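Local coordinates for protein putative peptidase M23 (Pseudomonas aeruginosa PAO1, PDB 2HSI) that binds a zinc ion and is probably a metalloendopeptidase of the M23 family, its precise function still unestablished, at residues R129-R143 / G199-G211. Residues are numbered along the deposited sequence; the frame is centred on the assembly and turned at random.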
ATOM      1  N   ARG A 129      -6.982 -20.389  14.147  1.00 36.06           N
ATOM      2  CA  ARG A 129      -5.974 -19.333  14.267  1.00 39.67           C
ATOM      3  C   ARG A 129      -5.756 -18.646  12.919  1.00 33.27           C
ATOM      4  O   ARG A 129      -5.860 -17.427  12.842  1.00 30.92           O
ATOM      5  CB  ARG A 129      -4.647 -19.888  14.803  1.00 39.41           C
ATOM      6  CG  ARG A 129      -3.514 -18.865  14.874  1.00 46.40           C
ATOM      7  CD  ARG A 129      -2.131 -19.531  14.908  1.00 38.43           C
ATOM      8  NE  ARG A 129      -1.074 -18.528  14.775  1.00 38.70           N
ATOM      9  CZ  ARG A 129       0.228 -18.760  14.889  1.00 34.92           C
ATOM     10  NH1 ARG A 129       1.085 -17.753  14.754  1.00 30.33           N
ATOM     11  NH2 ARG A 129       0.676 -19.987  15.149  1.00 35.57           N
ATOM     12  N   ILE A 130      -5.476 -19.435  11.875  1.00 30.82           N
ATOM     13  CA  ILE A 130      -5.192 -18.921  10.527  1.00 32.53           C
ATOM     14  C   ILE A 130      -6.335 -18.045   9.991  1.00 33.08           C
ATOM     15  O   ILE A 130      -6.074 -16.976   9.426  1.00 30.81           O
ATOM     16  CB  ILE A 130      -4.788 -20.072   9.537  1.00 36.34           C
ATOM     17  CG1 ILE A 130      -3.350 -20.539   9.828  1.00 40.16           C
ATOM     18  CG2 ILE A 130      -4.930 -19.644   8.074  1.00 30.83           C
ATOM     19  CD1 ILE A 130      -2.983 -21.922   9.264  1.00 43.95           C
ATOM     20  N   GLU A 131      -7.578 -18.500  10.216  1.00 31.75           N
ATOM     21  CA  GLU A 131      -8.777 -17.763   9.820  0.50 33.85           C
ATOM     22  C   GLU A 131      -8.826 -16.388  10.493  1.00 32.07           C
ATOM     23  O   GLU A 131      -9.097 -15.383   9.836  1.00 29.25           O
ATOM     24  CB  GLU A 131     -10.039 -18.577  10.140  0.50 34.91           C
ATOM     25  CG  GLU A 131     -11.349 -17.950   9.663  0.50 34.98           C
ATOM     26  CD  GLU A 131     -12.556 -18.875   9.798  0.50 42.95           C
ATOM     27  OE1 GLU A 131     -13.484 -18.749   8.971  0.50 43.92           O
ATOM     28  OE2 GLU A 131     -12.586 -19.720  10.721  0.50 43.06           O
ATOM     29  N   ARG A 132      -8.545 -16.364  11.796  1.00 27.01           N
ATOM     30  CA  ARG A 132      -8.513 -15.143  12.588  1.00 30.89           C
ATOM     31  C   ARG A 132      -7.406 -14.184  12.122  1.00 23.21           C
ATOM     32  O   ARG A 132      -7.646 -12.983  11.994  1.00 21.93           O
ATOM     33  CB  ARG A 132      -8.336 -15.496  14.064  1.00 33.75           C
ATOM     34  CG  ARG A 132      -9.025 -14.544  15.013  1.00 49.09           C
ATOM     35  CD  ARG A 132      -8.407 -14.593  16.400  1.00 52.12           C
ATOM     36  NE  ARG A 132      -7.144 -13.855  16.453  1.00 61.75           N
ATOM     37  CZ  ARG A 132      -5.934 -14.411  16.462  1.00 57.49           C
ATOM     38  NH1 ARG A 132      -5.793 -15.730  16.431  1.00 58.78           N
ATOM     39  NH2 ARG A 132      -4.858 -13.640  16.501  1.00 48.07           N
ATOM     40  N   GLU A 133      -6.219 -14.732  11.848  1.00 25.00           N
ATOM     41  CA  GLU A 133      -5.062 -13.979  11.318  1.00 23.87           C
ATOM     42  C   GLU A 133      -5.282 -13.392   9.920  1.00 24.79           C
ATOM     43  O   GLU A 133      -4.863 -12.263   9.642  1.00 18.98           O
ATOM     44  CB  GLU A 133      -3.801 -14.851  11.330  1.00 22.74           C
ATOM     45  CG  GLU A 133      -3.390 -15.307  12.740  1.00 19.85           C
ATOM     46  CD  GLU A 133      -2.146 -16.167  12.762  1.00 22.66           C
ATOM     47  OE1 GLU A 133      -1.783 -16.757  11.723  1.00 24.96           O
ATOM     48  OE2 GLU A 133      -1.514 -16.251  13.835  1.00 26.41           O
ATOM     49  N   LEU A 134      -5.931 -14.163   9.048  1.00 23.88           N
ATOM     50  CA  LEU A 134      -6.378 -13.658   7.752  1.00 27.29           C
ATOM     51  C   LEU A 134      -7.387 -12.524   7.916  1.00 21.77           C
ATOM     52  O   LEU A 134      -7.287 -11.508   7.227  1.00 20.23           O
ATOM     53  CB  LEU A 134      -6.961 -14.784   6.879  1.00 29.78           C
ATOM     54  CG  LEU A 134      -7.644 -14.401   5.554  1.00 37.57           C
ATOM     55  CD1 LEU A 134      -6.654 -13.784   4.558  1.00 29.81           C
ATOM     56  CD2 LEU A 134      -8.367 -15.606   4.943  1.00 33.98           C
ATOM     57  N   ALA A 135      -8.333 -12.691   8.838  1.00 23.19           N
ATOM     58  CA  ALA A 135      -9.358 -11.674   9.101  1.00 21.47           C
ATOM     59  C   ALA A 135      -8.783 -10.349   9.619  1.00 21.83           C
ATOM     60  O   ALA A 135      -9.254  -9.275   9.236  1.00 22.89           O
ATOM     61  CB  ALA A 135     -10.403 -12.204  10.057  1.00 21.54           C
ATOM     62  N   GLU A 136      -7.776 -10.435  10.489  1.00 18.62           N
ATOM     63  CA  GLU A 136      -7.110  -9.245  11.041  1.00 21.48           C
ATOM     64  C   GLU A 136      -6.398  -8.463   9.950  1.00 16.30           C
ATOM     65  O   GLU A 136      -6.484  -7.225   9.892  1.00 18.64           O
ATOM     66  CB  GLU A 136      -6.078  -9.636  12.101  1.00 18.54           C
ATOM     67  CG  GLU A 136      -6.661 -10.066  13.426  1.00 35.10           C
ATOM     68  CD  GLU A 136      -5.603 -10.589  14.383  1.00 41.22           C
ATOM     69  OE1 GLU A 136      -4.406 -10.237  14.234  1.00 34.21           O
ATOM     70  OE2 GLU A 136      -5.972 -11.357  15.288  1.00 38.94           O
ATOM     71  N   GLN A 137      -5.681  -9.186   9.098  1.00 13.77           N
ATOM     72  CA  GLN A 137      -4.926  -8.568   8.017  1.00 16.76           C
ATOM     73  C   GLN A 137      -5.836  -7.970   6.941  1.00 19.80           C
ATOM     74  O   GLN A 137      -5.558  -6.887   6.416  1.00 17.86           O
ATOM     75  CB  GLN A 137      -3.938  -9.561   7.422  1.00 19.33           C
ATOM     76  CG  GLN A 137      -2.749  -9.809   8.334  1.00 24.36           C
ATOM     77  CD  GLN A 137      -1.853 -10.925   7.853  1.00 27.68           C
ATOM     78  OE1 GLN A 137      -0.803 -10.674   7.272  1.00 22.31           O
ATOM     79  NE2 GLN A 137      -2.258 -12.170   8.101  1.00 25.67           N
ATOM     80  N   THR A 138      -6.927  -8.674   6.637  1.00 19.10           N
ATOM     81  CA  THR A 138      -7.941  -8.194   5.688  1.00 21.54           C
ATOM     82  C   THR A 138      -8.574  -6.871   6.175  1.00 20.25           C
ATOM     83  O   THR A 138      -8.665  -5.889   5.411  1.00 21.65           O
ATOM     84  CB  THR A 138      -9.012  -9.294   5.426  1.00 24.46           C
ATOM     85  OG1 THR A 138      -8.378 -10.438   4.830  1.00 25.20           O
ATOM     86  CG2 THR A 138     -10.107  -8.794   4.496  1.00 25.02           C
ATOM     87  N   ALA A 139      -8.955  -6.839   7.451  1.00 19.99           N
ATOM     88  CA  ALA A 139      -9.486  -5.627   8.081  1.00 20.99           C
ATOM     89  C   ALA A 139      -8.499  -4.460   8.048  1.00 19.19           C
ATOM     90  O   ALA A 139      -8.898  -3.328   7.780  1.00 20.68           O
ATOM     91  CB  ALA A 139      -9.927  -5.908   9.504  1.00 24.03           C
ATOM     92  N   ALA A 140      -7.217  -4.742   8.299  1.00 17.96           N
ATOM     93  CA  ALA A 140      -6.187  -3.688   8.310  1.00 20.03           C
ATOM     94  C   ALA A 140      -6.019  -2.994   6.952  1.00 20.05           C
ATOM     95  O   ALA A 140      -5.950  -1.766   6.876  1.00 17.21           O
ATOM     96  CB  ALA A 140      -4.867  -4.233   8.782  1.00 15.91           C
ATOM     97  N   TYR A 141      -5.968  -3.775   5.878  1.00 18.52           N
ATOM     98  CA  TYR A 141      -5.898  -3.194   4.532  1.00 15.47           C
ATOM     99  C   TYR A 141      -7.113  -2.335   4.155  1.00 16.57           C
ATOM    100  O   TYR A 141      -7.001  -1.437   3.314  1.00 19.02           O
ATOM    101  CB  TYR A 141      -5.711  -4.287   3.494  1.00 20.97           C
ATOM    102  CG  TYR A 141      -4.334  -4.908   3.438  1.00 18.57           C
ATOM    103  CD1 TYR A 141      -3.172  -4.126   3.313  1.00 17.47           C
ATOM    104  CD2 TYR A 141      -4.197  -6.291   3.451  1.00 25.14           C
ATOM    105  CE1 TYR A 141      -1.908  -4.726   3.221  1.00 18.57           C
ATOM    106  CE2 TYR A 141      -2.964  -6.889   3.359  1.00 19.28           C
ATOM    107  CZ  TYR A 141      -1.822  -6.115   3.247  1.00 22.80           C
ATOM    108  OH  TYR A 141      -0.614  -6.763   3.171  1.00 24.53           O
ATOM    109  N   ARG A 142      -8.257  -2.609   4.789  1.00 16.24           N
ATOM    110  CA  ARG A 142      -9.499  -1.889   4.526  1.00 14.24           C
ATOM    111  C   ARG A 142      -9.682  -0.651   5.399  1.00 19.66           C
ATOM    112  O   ARG A 142     -10.660   0.069   5.239  1.00 17.70           O
ATOM    113  CB  ARG A 142     -10.704  -2.820   4.675  1.00 21.63           C
ATOM    114  CG  ARG A 142     -10.812  -3.792   3.525  1.00 22.73           C
ATOM    115  CD  ARG A 142     -11.737  -4.949   3.819  1.00 29.35           C
ATOM    116  NE  ARG A 142     -11.678  -5.907   2.720  1.00 28.63           N
ATOM    117  CZ  ARG A 142     -12.382  -7.033   2.652  1.00 35.76           C
ATOM    118  NH1 ARG A 142     -13.206  -7.377   3.634  1.00 29.61           N
ATOM    119  NH2 ARG A 142     -12.243  -7.828   1.602  1.00 29.15           N
ATOM    120  N   ARG A 143      -8.743  -0.400   6.311  1.00 19.28           N
ATOM    121  CA  ARG A 143      -8.757   0.844   7.082  1.00 18.72           C
ATOM    122  C   ARG A 143      -8.627   2.078   6.165  1.00 15.15           C
ATOM    123  O   ARG A 143      -7.777   2.110   5.268  1.00 17.75           O
ATOM    124  CB  ARG A 143      -7.660   0.850   8.139  1.00 16.23           C
ATOM    125  CG  ARG A 143      -7.836   1.950   9.178  1.00 31.51           C
ATOM    126  CD  ARG A 143      -6.490   2.399   9.678  1.00 33.85           C
ATOM    127  NE  ARG A 143      -6.543   3.435  10.713  1.00 44.56           N
ATOM    128  CZ  ARG A 143      -6.713   3.199  12.014  1.00 55.85           C
ATOM    129  NH1 ARG A 143      -6.870   1.956  12.465  1.00 45.85           N
ATOM    130  NH2 ARG A 143      -6.721   4.212  12.871  1.00 45.23           N
ATOM    131  N   GLY A 199       3.419   7.442   9.083  1.00 19.58           N
ATOM    132  CA  GLY A 199       2.172   6.709   9.274  1.00 15.90           C
ATOM    133  C   GLY A 199       1.966   6.186  10.669  1.00 17.55           C
ATOM    134  O   GLY A 199       2.846   6.305  11.522  1.00 18.57           O
ATOM    135  N   LYS A 200       0.790   5.607  10.896  1.00 14.90           N
ATOM    136  CA  LYS A 200       0.450   5.036  12.185  1.00 15.21           C
ATOM    137  C   LYS A 200       0.483   3.506  12.077  1.00 19.77           C
ATOM    138  O   LYS A 200      -0.023   2.938  11.102  1.00 17.28           O
ATOM    139  CB  LYS A 200      -0.934   5.536  12.627  1.00 16.51           C
ATOM    140  CG  LYS A 200      -1.376   5.047  14.006  1.00 15.20           C
ATOM    141  CD  LYS A 200      -2.790   5.521  14.343  1.00 20.47           C
ATOM    142  CE  LYS A 200      -2.841   7.027  14.547  1.00 33.33           C
ATOM    143  NZ  LYS A 200      -4.010   7.438  15.364  1.00 44.16           N
ATOM    144  N   VAL A 201       1.104   2.855  13.063  1.00 17.75           N
ATOM    145  CA  VAL A 201       1.103   1.388  13.157  1.00 16.44           C
ATOM    146  C   VAL A 201      -0.314   0.932  13.523  1.00 15.18           C
ATOM    147  O   VAL A 201      -0.795   1.211  14.616  1.00 17.62           O
ATOM    148  CB  VAL A 201       2.142   0.876  14.186  1.00 22.17           C
ATOM    149  CG1 VAL A 201       2.169  -0.655  14.212  1.00 19.88           C
ATOM    150  CG2 VAL A 201       3.539   1.430  13.860  1.00 15.61           C
ATOM    151  N   ILE A 202      -0.993   0.287  12.578  1.00 15.72           N
ATOM    152  CA  ILE A 202      -2.384  -0.122  12.776  1.00 16.81           C
ATOM    153  C   ILE A 202      -2.545  -1.630  12.994  1.00 17.80           C
ATOM    154  O   ILE A 202      -3.647  -2.103  13.314  1.00 15.97           O
ATOM    155  CB  ILE A 202      -3.304   0.352  11.619  1.00 16.10           C
ATOM    156  CG1 ILE A 202      -2.810  -0.175  10.265  1.00 12.25           C
ATOM    157  CG2 ILE A 202      -3.420   1.880  11.650  1.00 18.73           C
ATOM    158  CD1 ILE A 202      -3.866  -0.175   9.136  1.00 16.94           C
ATOM    159  N   LEU A 203      -1.452  -2.374  12.837  1.00 13.70           N
ATOM    160  CA  LEU A 203      -1.479  -3.830  13.091  1.00 19.31           C
ATOM    161  C   LEU A 203      -0.092  -4.422  13.330  1.00 16.33           C
ATOM    162  O   LEU A 203       0.858  -4.116  12.620  1.00 17.56           O
ATOM    163  CB  LEU A 203      -2.198  -4.590  11.953  1.00 19.92           C
ATOM    164  CG  LEU A 203      -2.476  -6.096  12.138  1.00 23.17           C
ATOM    165  CD1 LEU A 203      -3.218  -6.377  13.428  1.00 31.34           C
ATOM    166  CD2 LEU A 203      -3.238  -6.685  10.970  1.00 21.12           C
ATOM    167  N   ILE A 204       0.005  -5.244  14.371  1.00 13.71           N
ATOM    168  CA  ILE A 204       1.206  -6.000  14.691  1.00 16.41           C
ATOM    169  C   ILE A 204       0.725  -7.421  14.963  1.00 18.44           C
ATOM    170  O   ILE A 204      -0.223  -7.629  15.710  1.00 17.28           O
ATOM    171  CB  ILE A 204       1.952  -5.422  15.920  1.00 15.99           C
ATOM    172  CG1 ILE A 204       2.637  -4.104  15.556  1.00 19.37           C
ATOM    173  CG2 ILE A 204       3.012  -6.407  16.462  1.00 22.81           C
ATOM    174  CD1 ILE A 204       3.222  -3.359  16.767  1.00 26.76           C
ATOM    175  N   GLY A 205       1.340  -8.388  14.308  1.00 18.32           N
ATOM    176  CA  GLY A 205       0.989  -9.773  14.557  1.00 16.57           C
ATOM    177  C   GLY A 205       2.192 -10.678  14.486  1.00 20.07           C
ATOM    178  O   GLY A 205       3.261 -10.284  14.027  1.00 19.12           O
ATOM    179  N   ASP A 206       2.009 -11.889  14.989  1.00 24.24           N
ATOM    180  CA  ASP A 206       2.978 -12.953  14.799  0.50 23.18           C
ATOM    181  C   ASP A 206       2.171 -14.100  14.226  1.00 21.45           C
ATOM    182  O   ASP A 206       1.546 -14.878  14.952  1.00 21.17           O
ATOM    183  CB  ASP A 206       3.678 -13.343  16.104  0.50 24.61           C
ATOM    184  CG  ASP A 206       5.014 -14.054  15.871  0.50 29.06           C
ATOM    185  OD1 ASP A 206       5.178 -14.757  14.848  0.50 27.46           O
ATOM    186  OD2 ASP A 206       5.916 -13.918  16.724  0.50 34.42           O
ATOM    187  N   TYR A 207       2.185 -14.173  12.904  1.00 23.07           N
ATOM    188  CA  TYR A 207       1.251 -15.014  12.171  1.00 20.78           C
ATOM    189  C   TYR A 207       1.869 -16.304  11.688  1.00 18.45           C
ATOM    190  O   TYR A 207       3.079 -16.386  11.515  1.00 19.75           O
ATOM    191  CB  TYR A 207       0.679 -14.230  10.986  1.00 20.81           C
ATOM    192  CG  TYR A 207      -0.051 -12.960  11.381  1.00 18.62           C
ATOM    193  CD1 TYR A 207      -0.919 -12.938  12.476  1.00 20.04           C
ATOM    194  CD2 TYR A 207       0.111 -11.789  10.646  1.00 23.66           C
ATOM    195  CE1 TYR A 207      -1.605 -11.784  12.836  1.00 25.41           C
ATOM    196  CE2 TYR A 207      -0.561 -10.630  11.003  1.00 18.39           C
ATOM    197  CZ  TYR A 207      -1.420 -10.634  12.087  1.00 25.54           C
ATOM    198  OH  TYR A 207      -2.085  -9.480  12.431  1.00 23.41           O
ATOM    199  N   PHE A 208       1.019 -17.305  11.469  1.00 25.66           N
ATOM    200  CA  PHE A 208       1.458 -18.628  11.028  1.00 29.50           C
ATOM    201  C   PHE A 208       2.267 -18.591   9.726  1.00 25.73           C
ATOM    202  O   PHE A 208       3.344 -19.179   9.651  1.00 28.59           O
ATOM    203  CB  PHE A 208       0.257 -19.578  10.889  1.00 34.81           C
ATOM    204  CG  PHE A 208       0.645 -20.990  10.540  1.00 37.22           C
ATOM    205  CD1 PHE A 208       0.952 -21.900  11.544  1.00 46.87           C
ATOM    206  CD2 PHE A 208       0.726 -21.404   9.207  1.00 40.40           C
ATOM    207  CE1 PHE A 208       1.329 -23.208  11.230  1.00 52.89           C
ATOM    208  CE2 PHE A 208       1.106 -22.703   8.881  1.00 38.82           C
ATOM    209  CZ  PHE A 208       1.404 -23.608   9.894  1.00 39.01           C
ATOM    210  N   PHE A 209       1.743 -17.911   8.705  1.00 25.78           N
ATOM    211  CA  PHE A 209       2.413 -17.821   7.404  1.00 30.13           C
ATOM    212  C   PHE A 209       3.389 -16.645   7.315  1.00 29.18           C
ATOM    213  O   PHE A 209       4.551 -16.815   6.927  1.00 26.24           O
ATOM    214  CB  PHE A 209       1.383 -17.737   6.269  1.00 27.10           C
ATOM    215  CG  PHE A 209       0.543 -18.977   6.123  1.00 34.67           C
ATOM    216  CD1 PHE A 209       1.095 -20.150   5.625  1.00 41.74           C
ATOM    217  CD2 PHE A 209      -0.803 -18.970   6.478  1.00 35.84           C
ATOM    218  CE1 PHE A 209       0.321 -21.310   5.492  1.00 35.63           C
ATOM    219  CE2 PHE A 209      -1.589 -20.120   6.346  1.00 33.89           C
ATOM    220  CZ  PHE A 209      -1.022 -21.291   5.856  1.00 37.86           C
ATOM    221  N   ASN A 210       2.906 -15.462   7.684  1.00 25.52           N
ATOM    222  CA  ASN A 210       3.654 -14.217   7.504  1.00 23.17           C
ATOM    223  C   ASN A 210       4.672 -13.893   8.594  1.00 21.47           C
ATOM    224  O   ASN A 210       5.466 -12.978   8.423  1.00 20.40           O
ATOM    225  CB  ASN A 210       2.682 -13.036   7.326  1.00 22.57           C
ATOM    226  CG  ASN A 210       1.983 -13.046   5.971  1.00 30.10           C
ATOM    227  OD1 ASN A 210       2.443 -13.700   5.031  1.00 25.61           O
ATOM    228  ND2 ASN A 210       0.876 -12.307   5.862  1.00 25.71           N
ATOM    229  N   GLY A 211       4.648 -14.631   9.705  1.00 24.17           N
ATOM    230  CA  GLY A 211       5.541 -14.341  10.835  1.00 20.84           C
ATOM    231  C   GLY A 211       5.295 -12.979  11.453  1.00 16.61           C
ATOM    232  O   GLY A 211       4.151 -12.491  11.465  1.00 16.42           O
TER
HETATM  233  O   HOH W   1      -1.199 -16.995   9.151  1.00 27.81           O
HETATM  234  O   HOH W   2      -2.379 -10.169  16.307  1.00 43.10           O
HETATM  235  O   HOH W   3      -0.247 -14.885   7.780  1.00 25.48           O
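Glu133 OE1 takes two hydrogen bonds, one from the backbone N of Phe208 at 2.9 Å, almost straight at 174° and on the syn side, somewhat out of the carboxylate plane, the other from a water that in turn accepts from Phe209 N; together they hold the start of the turn. Its second oxygen, OE2, is in a salt bridge with Arg129, whose NH1 grips the strand's end at Asp206 O (2.9 Å) in a rather bent bond. The Tyr207 ring lies against the helix: the Gln137 amide covers one face, turned 27° from it, while Gly205 CA packs on the opposite face. At the ring's far end the hydroxyl donates to Glu136 OE1, whose mate OE2 pairs with Arg132. With CG anti to its carbonyl carbon (chi1 -74°) and the chain extended beyond, Gln137 runs past that ring; NE2 turns back to Glu133 O, and OE1 receives Asn210 ND2 at 2.7 Å, in plane on a lone pair. This link ends near the zinc ligands His259 and His261, the side chain of Asn210 about 8 Å from the bound zinc ion. Ile130 CD1 sits over the Phe208 face, 4.1 Å from the centroid, a CH-pi contact. Further along, Leu203 CD2 meets Ala140 CB at 3.7 Å, and Ile202 CG2 lies over the Arg143 guanidinium. Residues 129-141 of helix 127-141 run nearly antiparallel to strand 199-207 of the M23 sheet, with Phe215 of strand 213-219 and Met225 of strand 222-229 touching Gln137.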